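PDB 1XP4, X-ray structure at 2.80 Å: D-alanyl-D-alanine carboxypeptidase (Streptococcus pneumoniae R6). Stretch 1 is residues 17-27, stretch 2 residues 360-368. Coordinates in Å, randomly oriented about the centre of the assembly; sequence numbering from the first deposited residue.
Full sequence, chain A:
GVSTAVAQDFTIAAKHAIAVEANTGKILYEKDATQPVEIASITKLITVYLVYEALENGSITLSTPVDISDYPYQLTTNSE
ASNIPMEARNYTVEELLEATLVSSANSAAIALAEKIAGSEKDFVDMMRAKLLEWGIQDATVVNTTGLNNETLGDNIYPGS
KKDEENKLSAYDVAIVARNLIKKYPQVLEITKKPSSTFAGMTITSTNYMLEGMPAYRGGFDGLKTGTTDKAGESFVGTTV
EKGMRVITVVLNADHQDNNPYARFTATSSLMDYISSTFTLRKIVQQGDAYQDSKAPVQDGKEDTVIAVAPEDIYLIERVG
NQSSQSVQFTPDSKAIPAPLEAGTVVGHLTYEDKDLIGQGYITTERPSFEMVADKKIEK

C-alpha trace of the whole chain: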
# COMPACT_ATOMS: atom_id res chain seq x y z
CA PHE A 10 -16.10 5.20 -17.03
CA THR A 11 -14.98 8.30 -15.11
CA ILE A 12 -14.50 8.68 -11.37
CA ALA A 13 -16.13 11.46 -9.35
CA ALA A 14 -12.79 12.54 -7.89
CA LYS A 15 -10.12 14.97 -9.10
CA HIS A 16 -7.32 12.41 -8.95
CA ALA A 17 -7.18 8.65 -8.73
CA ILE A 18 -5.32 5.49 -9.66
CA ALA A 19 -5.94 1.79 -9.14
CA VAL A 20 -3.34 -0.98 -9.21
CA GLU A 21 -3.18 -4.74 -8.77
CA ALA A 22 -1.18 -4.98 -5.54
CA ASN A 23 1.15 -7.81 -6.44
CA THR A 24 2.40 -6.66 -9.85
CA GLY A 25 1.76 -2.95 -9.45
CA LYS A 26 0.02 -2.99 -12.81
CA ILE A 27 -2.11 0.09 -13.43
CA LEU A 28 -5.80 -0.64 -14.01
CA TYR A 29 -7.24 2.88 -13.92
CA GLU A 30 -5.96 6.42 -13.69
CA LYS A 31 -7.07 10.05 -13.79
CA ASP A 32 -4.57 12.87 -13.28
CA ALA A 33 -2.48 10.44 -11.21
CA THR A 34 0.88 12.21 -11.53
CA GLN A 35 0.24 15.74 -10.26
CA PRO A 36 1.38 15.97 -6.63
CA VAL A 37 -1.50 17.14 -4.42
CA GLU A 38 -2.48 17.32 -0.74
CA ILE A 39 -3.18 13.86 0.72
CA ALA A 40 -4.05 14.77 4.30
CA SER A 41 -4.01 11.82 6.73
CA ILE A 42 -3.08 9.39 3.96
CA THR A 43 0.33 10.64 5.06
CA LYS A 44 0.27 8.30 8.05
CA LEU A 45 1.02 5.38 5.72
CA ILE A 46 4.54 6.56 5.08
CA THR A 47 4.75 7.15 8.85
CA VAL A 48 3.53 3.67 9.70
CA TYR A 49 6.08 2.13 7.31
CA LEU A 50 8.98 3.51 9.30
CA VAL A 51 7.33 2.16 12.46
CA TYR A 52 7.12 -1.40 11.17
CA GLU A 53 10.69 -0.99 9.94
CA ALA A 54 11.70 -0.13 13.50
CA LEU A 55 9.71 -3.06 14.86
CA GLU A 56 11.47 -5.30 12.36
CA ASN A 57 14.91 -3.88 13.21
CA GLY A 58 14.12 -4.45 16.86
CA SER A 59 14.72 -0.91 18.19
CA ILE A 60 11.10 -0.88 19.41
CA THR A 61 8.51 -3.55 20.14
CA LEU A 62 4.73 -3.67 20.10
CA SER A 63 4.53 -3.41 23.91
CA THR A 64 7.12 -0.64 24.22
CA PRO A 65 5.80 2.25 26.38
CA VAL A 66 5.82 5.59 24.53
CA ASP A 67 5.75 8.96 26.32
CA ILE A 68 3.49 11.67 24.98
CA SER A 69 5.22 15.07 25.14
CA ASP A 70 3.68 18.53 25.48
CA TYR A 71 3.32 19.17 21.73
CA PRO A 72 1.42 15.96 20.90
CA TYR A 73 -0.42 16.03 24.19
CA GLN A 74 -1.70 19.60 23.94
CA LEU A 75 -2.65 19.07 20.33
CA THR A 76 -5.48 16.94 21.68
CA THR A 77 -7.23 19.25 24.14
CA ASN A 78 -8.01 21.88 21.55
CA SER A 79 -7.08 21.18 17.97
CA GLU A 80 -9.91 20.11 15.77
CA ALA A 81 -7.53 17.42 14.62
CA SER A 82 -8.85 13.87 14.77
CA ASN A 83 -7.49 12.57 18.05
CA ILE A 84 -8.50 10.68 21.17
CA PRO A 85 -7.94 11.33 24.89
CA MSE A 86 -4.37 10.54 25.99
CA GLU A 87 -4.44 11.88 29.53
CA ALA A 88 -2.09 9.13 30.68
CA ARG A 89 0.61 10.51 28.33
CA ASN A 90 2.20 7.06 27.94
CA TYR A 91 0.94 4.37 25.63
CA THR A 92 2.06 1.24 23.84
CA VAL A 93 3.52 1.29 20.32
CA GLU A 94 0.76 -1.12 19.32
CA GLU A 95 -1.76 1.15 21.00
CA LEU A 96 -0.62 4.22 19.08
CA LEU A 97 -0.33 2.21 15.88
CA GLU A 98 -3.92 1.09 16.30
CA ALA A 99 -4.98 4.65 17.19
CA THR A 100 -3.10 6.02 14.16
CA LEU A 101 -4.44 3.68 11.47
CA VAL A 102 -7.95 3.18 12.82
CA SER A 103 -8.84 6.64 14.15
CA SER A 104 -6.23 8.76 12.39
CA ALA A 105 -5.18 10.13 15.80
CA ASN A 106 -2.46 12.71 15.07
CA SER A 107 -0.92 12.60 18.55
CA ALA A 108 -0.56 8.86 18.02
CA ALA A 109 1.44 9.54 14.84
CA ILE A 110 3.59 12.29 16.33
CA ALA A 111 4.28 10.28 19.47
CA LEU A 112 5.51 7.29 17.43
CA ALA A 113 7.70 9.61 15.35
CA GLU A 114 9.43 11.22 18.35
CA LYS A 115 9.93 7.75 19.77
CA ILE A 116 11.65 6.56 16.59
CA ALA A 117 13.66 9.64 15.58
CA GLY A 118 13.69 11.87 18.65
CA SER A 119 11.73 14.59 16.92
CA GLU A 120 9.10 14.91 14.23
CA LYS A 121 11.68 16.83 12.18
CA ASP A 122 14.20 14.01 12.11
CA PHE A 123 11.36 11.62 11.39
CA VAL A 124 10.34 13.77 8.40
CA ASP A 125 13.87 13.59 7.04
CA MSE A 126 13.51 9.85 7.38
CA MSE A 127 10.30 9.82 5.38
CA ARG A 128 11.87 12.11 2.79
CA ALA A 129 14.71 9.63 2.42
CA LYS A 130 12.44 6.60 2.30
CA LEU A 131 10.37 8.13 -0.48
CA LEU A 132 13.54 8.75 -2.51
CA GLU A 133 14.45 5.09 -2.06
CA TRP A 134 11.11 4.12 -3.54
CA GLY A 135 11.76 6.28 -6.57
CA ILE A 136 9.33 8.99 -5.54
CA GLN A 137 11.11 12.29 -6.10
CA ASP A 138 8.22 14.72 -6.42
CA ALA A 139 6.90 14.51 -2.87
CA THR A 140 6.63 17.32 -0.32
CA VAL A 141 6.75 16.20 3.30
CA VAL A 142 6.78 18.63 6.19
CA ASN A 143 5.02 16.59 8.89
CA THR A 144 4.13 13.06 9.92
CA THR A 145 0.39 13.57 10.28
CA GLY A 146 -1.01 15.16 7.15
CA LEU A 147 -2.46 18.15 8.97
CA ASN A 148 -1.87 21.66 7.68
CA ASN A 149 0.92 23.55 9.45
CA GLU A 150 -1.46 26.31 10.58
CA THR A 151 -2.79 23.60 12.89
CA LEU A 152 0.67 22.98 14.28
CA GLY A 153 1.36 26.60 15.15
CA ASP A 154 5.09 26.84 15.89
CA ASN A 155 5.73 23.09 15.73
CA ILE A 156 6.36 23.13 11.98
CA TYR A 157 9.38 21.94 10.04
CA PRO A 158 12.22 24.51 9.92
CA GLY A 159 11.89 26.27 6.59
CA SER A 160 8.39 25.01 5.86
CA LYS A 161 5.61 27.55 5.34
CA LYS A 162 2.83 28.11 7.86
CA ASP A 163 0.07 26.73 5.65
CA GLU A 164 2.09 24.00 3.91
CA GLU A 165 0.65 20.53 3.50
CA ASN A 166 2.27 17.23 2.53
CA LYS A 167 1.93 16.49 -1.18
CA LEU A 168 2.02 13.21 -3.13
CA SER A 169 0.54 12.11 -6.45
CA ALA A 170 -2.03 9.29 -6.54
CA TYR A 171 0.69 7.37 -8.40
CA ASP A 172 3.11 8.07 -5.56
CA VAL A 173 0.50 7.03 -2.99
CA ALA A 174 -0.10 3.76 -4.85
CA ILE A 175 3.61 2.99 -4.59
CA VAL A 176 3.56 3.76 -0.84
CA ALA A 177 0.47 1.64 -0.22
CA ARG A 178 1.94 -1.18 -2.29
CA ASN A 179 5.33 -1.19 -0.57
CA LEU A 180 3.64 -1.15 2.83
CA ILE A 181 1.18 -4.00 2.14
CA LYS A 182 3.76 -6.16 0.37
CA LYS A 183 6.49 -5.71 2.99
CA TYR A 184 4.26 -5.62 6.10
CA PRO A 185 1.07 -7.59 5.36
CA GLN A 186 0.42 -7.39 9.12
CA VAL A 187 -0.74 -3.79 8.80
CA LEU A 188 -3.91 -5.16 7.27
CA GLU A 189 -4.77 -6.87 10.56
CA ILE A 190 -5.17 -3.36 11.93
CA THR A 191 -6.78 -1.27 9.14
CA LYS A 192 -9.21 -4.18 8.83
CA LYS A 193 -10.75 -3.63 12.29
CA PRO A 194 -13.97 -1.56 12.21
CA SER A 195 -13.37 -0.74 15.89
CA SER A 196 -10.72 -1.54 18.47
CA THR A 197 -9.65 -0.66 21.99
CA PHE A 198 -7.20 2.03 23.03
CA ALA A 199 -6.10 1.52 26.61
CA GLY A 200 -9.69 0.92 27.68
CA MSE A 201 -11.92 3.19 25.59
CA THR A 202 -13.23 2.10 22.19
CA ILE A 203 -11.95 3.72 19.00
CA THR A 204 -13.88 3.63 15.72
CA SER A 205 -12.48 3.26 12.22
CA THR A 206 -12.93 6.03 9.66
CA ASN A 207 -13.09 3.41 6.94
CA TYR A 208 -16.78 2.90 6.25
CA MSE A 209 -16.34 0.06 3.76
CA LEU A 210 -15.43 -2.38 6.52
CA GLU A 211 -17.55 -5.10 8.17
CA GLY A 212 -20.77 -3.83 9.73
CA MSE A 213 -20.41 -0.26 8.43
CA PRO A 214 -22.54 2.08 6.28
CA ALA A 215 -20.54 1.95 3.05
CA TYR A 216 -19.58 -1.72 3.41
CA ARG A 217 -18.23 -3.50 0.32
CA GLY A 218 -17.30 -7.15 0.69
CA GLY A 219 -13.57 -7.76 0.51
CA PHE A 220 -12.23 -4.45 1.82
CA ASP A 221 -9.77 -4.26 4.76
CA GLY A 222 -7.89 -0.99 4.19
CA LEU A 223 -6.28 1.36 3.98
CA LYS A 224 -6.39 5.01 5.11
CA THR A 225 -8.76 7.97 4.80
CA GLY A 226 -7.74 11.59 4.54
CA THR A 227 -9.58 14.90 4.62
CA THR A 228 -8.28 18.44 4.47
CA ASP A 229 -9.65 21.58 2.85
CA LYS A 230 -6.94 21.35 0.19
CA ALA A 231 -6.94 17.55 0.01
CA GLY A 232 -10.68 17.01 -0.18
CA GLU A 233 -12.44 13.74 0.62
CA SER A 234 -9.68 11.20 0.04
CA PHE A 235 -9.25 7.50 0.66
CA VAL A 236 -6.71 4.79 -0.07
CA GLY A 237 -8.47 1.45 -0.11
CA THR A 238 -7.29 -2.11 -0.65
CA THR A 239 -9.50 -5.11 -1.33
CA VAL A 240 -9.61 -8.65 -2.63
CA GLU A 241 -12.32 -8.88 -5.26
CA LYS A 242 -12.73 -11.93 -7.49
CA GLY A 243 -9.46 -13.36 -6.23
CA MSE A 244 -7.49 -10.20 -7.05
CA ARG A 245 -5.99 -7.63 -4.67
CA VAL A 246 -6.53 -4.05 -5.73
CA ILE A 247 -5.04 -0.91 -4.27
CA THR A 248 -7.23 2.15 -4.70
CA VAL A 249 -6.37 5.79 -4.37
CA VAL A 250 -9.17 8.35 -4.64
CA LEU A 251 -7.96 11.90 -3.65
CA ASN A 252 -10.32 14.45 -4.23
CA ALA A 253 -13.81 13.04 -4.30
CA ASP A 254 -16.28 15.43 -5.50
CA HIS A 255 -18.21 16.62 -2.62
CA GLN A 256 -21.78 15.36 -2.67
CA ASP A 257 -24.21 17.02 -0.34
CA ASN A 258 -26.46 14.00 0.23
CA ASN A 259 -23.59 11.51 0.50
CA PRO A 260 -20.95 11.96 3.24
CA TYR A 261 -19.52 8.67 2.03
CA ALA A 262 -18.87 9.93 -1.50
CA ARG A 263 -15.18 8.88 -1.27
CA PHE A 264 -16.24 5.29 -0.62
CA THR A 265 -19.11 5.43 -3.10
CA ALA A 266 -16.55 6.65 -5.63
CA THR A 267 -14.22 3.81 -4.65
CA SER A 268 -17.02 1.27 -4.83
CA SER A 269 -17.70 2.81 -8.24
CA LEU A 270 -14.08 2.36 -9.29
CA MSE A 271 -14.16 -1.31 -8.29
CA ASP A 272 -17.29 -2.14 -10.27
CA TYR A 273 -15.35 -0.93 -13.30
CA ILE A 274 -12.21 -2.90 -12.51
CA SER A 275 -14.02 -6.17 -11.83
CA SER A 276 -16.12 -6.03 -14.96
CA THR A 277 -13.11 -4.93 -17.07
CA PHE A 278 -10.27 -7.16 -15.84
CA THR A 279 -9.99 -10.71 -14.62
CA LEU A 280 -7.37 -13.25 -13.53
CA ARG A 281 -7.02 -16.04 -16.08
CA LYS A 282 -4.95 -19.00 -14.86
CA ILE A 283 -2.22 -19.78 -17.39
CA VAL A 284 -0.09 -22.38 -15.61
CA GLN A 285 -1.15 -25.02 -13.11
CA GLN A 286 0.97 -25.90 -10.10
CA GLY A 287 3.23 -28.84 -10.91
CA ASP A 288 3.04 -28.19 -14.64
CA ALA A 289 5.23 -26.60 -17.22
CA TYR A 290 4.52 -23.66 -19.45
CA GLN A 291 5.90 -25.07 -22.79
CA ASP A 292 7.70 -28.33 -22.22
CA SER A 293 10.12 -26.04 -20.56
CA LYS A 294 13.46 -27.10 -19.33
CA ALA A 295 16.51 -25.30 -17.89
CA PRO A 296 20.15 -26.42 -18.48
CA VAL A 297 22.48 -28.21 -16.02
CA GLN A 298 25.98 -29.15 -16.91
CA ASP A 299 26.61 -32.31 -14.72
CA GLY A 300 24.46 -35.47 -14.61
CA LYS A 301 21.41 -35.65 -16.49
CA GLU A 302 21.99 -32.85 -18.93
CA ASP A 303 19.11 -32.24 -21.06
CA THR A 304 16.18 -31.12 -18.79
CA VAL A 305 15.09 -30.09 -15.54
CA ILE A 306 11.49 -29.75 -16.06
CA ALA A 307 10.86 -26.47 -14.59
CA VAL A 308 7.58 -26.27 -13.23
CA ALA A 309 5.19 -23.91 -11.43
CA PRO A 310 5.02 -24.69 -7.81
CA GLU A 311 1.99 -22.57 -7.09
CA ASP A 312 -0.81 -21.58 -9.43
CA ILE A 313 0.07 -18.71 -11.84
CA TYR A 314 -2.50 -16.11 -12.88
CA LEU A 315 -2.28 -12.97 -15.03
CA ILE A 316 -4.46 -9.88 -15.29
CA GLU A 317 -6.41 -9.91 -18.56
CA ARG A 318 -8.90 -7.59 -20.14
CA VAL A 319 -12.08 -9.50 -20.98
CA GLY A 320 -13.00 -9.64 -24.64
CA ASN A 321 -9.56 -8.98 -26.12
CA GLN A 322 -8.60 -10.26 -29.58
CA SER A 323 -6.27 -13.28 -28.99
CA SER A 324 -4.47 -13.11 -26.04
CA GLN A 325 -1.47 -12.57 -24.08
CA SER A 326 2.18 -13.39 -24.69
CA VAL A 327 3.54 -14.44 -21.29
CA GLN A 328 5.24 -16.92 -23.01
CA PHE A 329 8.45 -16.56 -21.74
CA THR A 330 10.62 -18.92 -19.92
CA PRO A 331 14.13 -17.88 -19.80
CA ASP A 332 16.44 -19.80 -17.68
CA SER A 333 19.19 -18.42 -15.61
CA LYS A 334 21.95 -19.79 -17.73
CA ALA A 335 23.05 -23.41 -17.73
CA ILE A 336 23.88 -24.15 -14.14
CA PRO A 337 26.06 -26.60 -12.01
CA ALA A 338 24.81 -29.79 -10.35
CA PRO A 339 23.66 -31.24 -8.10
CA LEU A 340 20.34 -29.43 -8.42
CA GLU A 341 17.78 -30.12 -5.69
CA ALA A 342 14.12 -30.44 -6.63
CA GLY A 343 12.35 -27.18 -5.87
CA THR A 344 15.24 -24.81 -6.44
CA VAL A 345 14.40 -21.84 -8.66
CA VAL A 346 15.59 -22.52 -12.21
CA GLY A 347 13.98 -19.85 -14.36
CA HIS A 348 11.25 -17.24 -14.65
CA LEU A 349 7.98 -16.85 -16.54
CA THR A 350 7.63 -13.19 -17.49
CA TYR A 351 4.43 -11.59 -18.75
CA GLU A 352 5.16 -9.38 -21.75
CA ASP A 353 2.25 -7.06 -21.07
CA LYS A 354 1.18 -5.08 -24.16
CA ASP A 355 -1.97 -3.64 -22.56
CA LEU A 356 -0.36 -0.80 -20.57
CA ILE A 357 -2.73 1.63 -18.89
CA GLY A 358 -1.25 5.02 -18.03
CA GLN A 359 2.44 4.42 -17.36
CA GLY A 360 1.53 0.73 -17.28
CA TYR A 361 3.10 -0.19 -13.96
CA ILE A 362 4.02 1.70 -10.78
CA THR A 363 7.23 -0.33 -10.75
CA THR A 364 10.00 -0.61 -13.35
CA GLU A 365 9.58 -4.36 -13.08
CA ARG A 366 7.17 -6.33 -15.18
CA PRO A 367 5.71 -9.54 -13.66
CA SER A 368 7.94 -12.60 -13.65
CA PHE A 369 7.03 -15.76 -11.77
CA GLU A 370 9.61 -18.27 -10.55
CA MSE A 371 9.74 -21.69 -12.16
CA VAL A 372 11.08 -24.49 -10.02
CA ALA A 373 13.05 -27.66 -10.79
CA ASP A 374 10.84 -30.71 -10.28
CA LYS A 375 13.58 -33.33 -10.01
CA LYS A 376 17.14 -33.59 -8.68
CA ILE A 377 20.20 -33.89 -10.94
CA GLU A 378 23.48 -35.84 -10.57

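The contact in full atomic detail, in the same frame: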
# COMPACT_ATOMS: atom_id res chain seq x y z
N ALA A 17 -7.04 10.03 -9.18
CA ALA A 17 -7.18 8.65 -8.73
C ALA A 17 -6.36 7.69 -9.57
O ALA A 17 -6.03 7.97 -10.72
CB ALA A 17 -8.65 8.25 -8.75
N ILE A 18 -6.05 6.54 -8.98
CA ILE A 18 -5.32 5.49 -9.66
C ILE A 18 -5.61 4.18 -8.94
O ILE A 18 -5.79 4.17 -7.72
CB ILE A 18 -3.79 5.72 -9.65
CG1 ILE A 18 -3.11 4.73 -10.61
CG2 ILE A 18 -3.23 5.52 -8.24
CD1 ILE A 18 -1.63 4.97 -10.81
N ALA A 19 -5.67 3.10 -9.70
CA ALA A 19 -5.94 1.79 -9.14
C ALA A 19 -4.89 0.82 -9.65
O ALA A 19 -4.56 0.84 -10.84
CB ALA A 19 -7.32 1.33 -9.56
N VAL A 20 -4.35 -0.01 -8.77
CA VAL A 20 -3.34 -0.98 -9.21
C VAL A 20 -3.52 -2.35 -8.58
O VAL A 20 -4.07 -2.47 -7.48
CB VAL A 20 -1.90 -0.51 -8.89
CG1 VAL A 20 -1.61 0.75 -9.65
CG2 VAL A 20 -1.73 -0.29 -7.40
N GLU A 21 -3.09 -3.39 -9.29
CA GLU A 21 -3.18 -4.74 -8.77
C GLU A 21 -1.97 -4.81 -7.85
O GLU A 21 -0.84 -4.70 -8.29
CB GLU A 21 -3.07 -5.75 -9.90
CG GLU A 21 -3.32 -7.19 -9.48
CD GLU A 21 -2.11 -7.82 -8.86
OE1 GLU A 21 -1.03 -7.78 -9.49
OE2 GLU A 21 -2.23 -8.38 -7.74
N ALA A 22 -2.23 -4.96 -6.55
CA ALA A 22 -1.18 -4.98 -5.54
C ALA A 22 0.10 -5.72 -5.90
O ALA A 22 1.18 -5.12 -5.95
CB ALA A 22 -1.72 -5.52 -4.24
N ASN A 23 -0.02 -7.01 -6.16
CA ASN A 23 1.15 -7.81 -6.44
C ASN A 23 2.07 -7.34 -7.57
O ASN A 23 3.29 -7.23 -7.35
CB ASN A 23 0.75 -9.25 -6.67
CG ASN A 23 1.92 -10.19 -6.53
OD1 ASN A 23 2.84 -9.91 -5.76
ND2 ASN A 23 1.90 -11.30 -7.25
N THR A 24 1.53 -7.07 -8.75
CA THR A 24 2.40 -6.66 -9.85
C THR A 24 2.53 -5.15 -10.02
O THR A 24 3.40 -4.69 -10.76
CB THR A 24 1.92 -7.25 -11.19
OG1 THR A 24 0.66 -6.68 -11.55
CG2 THR A 24 1.79 -8.76 -11.07
N GLY A 25 1.69 -4.39 -9.33
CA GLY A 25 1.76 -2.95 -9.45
C GLY A 25 1.26 -2.46 -10.80
O GLY A 25 1.51 -1.32 -11.19
N LYS A 26 0.56 -3.33 -11.51
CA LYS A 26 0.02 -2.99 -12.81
C LYS A 26 -1.10 -1.97 -12.65
O LYS A 26 -1.95 -2.11 -11.77
CB LYS A 26 -0.51 -4.23 -13.52
CG LYS A 26 -1.16 -3.90 -14.84
CD LYS A 26 -1.86 -5.10 -15.46
CE LYS A 26 -2.66 -4.68 -16.70
NZ LYS A 26 -1.80 -4.09 -17.79
N ILE A 27 -1.09 -0.95 -13.50
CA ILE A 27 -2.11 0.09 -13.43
C ILE A 27 -3.40 -0.32 -14.15
O ILE A 27 -3.38 -0.68 -15.33
CB ILE A 27 -1.56 1.40 -14.02
CG1 ILE A 27 -0.36 1.86 -13.19
CG2 ILE A 27 -2.65 2.45 -14.07
CD1 ILE A 27 0.41 3.03 -13.77
N GLY A 360 1.51 2.18 -17.31
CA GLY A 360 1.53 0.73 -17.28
C GLY A 360 1.65 0.14 -15.89
O GLY A 360 0.71 -0.48 -15.38
N TYR A 361 2.82 0.33 -15.28
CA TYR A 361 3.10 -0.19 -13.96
C TYR A 361 3.70 0.88 -13.05
O TYR A 361 4.37 1.80 -13.52
CB TYR A 361 4.08 -1.37 -14.07
CG TYR A 361 3.50 -2.61 -14.68
CD1 TYR A 361 3.17 -2.67 -16.03
CD2 TYR A 361 3.24 -3.73 -13.90
CE1 TYR A 361 2.59 -3.81 -16.59
CE2 TYR A 361 2.66 -4.87 -14.43
CZ TYR A 361 2.33 -4.91 -15.77
OH TYR A 361 1.73 -6.03 -16.29
N ILE A 362 3.46 0.75 -11.74
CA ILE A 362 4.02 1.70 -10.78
C ILE A 362 5.39 1.22 -10.32
O ILE A 362 5.94 1.70 -9.33
CB ILE A 362 3.11 1.87 -9.52
CG1 ILE A 362 2.92 0.51 -8.84
CG2 ILE A 362 1.79 2.49 -9.92
CD1 ILE A 362 2.37 0.62 -7.42
N THR A 363 5.93 0.25 -11.04
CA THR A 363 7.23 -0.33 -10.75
C THR A 363 7.94 -0.55 -12.08
O THR A 363 7.30 -0.83 -13.09
CB THR A 363 7.08 -1.67 -9.98
OG1 THR A 363 8.37 -2.24 -9.75
CG2 THR A 363 6.24 -2.65 -10.76
N THR A 364 9.27 -0.42 -12.11
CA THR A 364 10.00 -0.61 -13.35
C THR A 364 10.05 -2.08 -13.73
O THR A 364 10.53 -2.43 -14.80
CB THR A 364 11.44 -0.12 -13.25
OG1 THR A 364 12.23 -1.13 -12.62
CG2 THR A 364 11.51 1.14 -12.43
N GLU A 365 9.57 -2.93 -12.83
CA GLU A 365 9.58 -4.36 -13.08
C GLU A 365 8.26 -4.86 -13.60
O GLU A 365 7.20 -4.48 -13.12
CB GLU A 365 9.89 -5.13 -11.80
CG GLU A 365 11.16 -4.70 -11.10
CD GLU A 365 11.56 -5.68 -10.03
OE1 GLU A 365 12.05 -6.77 -10.40
OE2 GLU A 365 11.37 -5.36 -8.83
N ARG A 366 8.35 -5.72 -14.60
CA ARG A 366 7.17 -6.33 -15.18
C ARG A 366 7.12 -7.72 -14.55
O ARG A 366 8.16 -8.32 -14.29
CB ARG A 366 7.30 -6.35 -16.70
CG ARG A 366 6.78 -5.06 -17.36
CD ARG A 366 7.17 -3.80 -16.55
NE ARG A 366 6.77 -2.55 -17.20
CZ ARG A 366 7.01 -1.34 -16.69
NH1 ARG A 366 7.63 -1.22 -15.53
NH2 ARG A 366 6.63 -0.26 -17.35
N PRO A 367 5.91 -8.23 -14.28
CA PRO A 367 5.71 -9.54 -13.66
C PRO A 367 6.46 -10.75 -14.22
O PRO A 367 6.38 -11.07 -15.41
CB PRO A 367 4.19 -9.73 -13.72
CG PRO A 367 3.80 -8.95 -14.93
CD PRO A 367 4.63 -7.69 -14.77
N SER A 368 7.19 -11.40 -13.33
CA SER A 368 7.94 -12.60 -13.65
C SER A 368 7.69 -13.54 -12.48
O SER A 368 7.81 -13.15 -11.32
CB SER A 368 9.44 -12.29 -13.77
OG SER A 368 10.06 -12.18 -12.51
O HOH W 1 -1.41 -1.35 -16.95

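What ties the two backbones together? A single beta bridge pairs Lys26 with Tyr361, closed by two nearly straight hydrogen bonds: Ile362 N gives to Gly25 O at 2.9 Å, and Ile27 N gives to Gly360 O at 2.6 Å. A water joins the same two residues, Ile27 and Gly360, donating to Gly360 O and Ile27 O while accepting from Lys26 NZ.

What does Ile362, the residue with the most covered surface, touch? Ile362 CG2 meets three aliphatic side chains of the first stretch, lying 3.8 Å from Val20 CG1, 4.0 Å from Ile27 CG1 and 4.3 Å from Ile18 CD1. Ile362 CG1 lies against Gly25, 3.3 Å from Gly25 O. Branched, apolar residues suit this buried cluster, whose side chains have no polar group to satisfy.

How does Tyr361 contribute when its CA-to-CB bond points away? With chi1 in m, the ring comes back to the first stretch. One face receives Lys26, whose CB is 3.4 Å from Tyr361 CE2, while Thr24 O sits at the ring edge, 3.3 Å from Tyr361 CD2. The hydroxyl is hydrogen-bonded elsewhere in the structure.

How do Thr24 and Gly25 fit against the second stretch? Glu21 OE1 accepts from Thr24 N and OG1, and Thr24 CG2 packs 3.7 Å from Pro367 CB. Gly25 has positive phi, and a CB there would crowd Ile362 CG1 and Thr363 CG2.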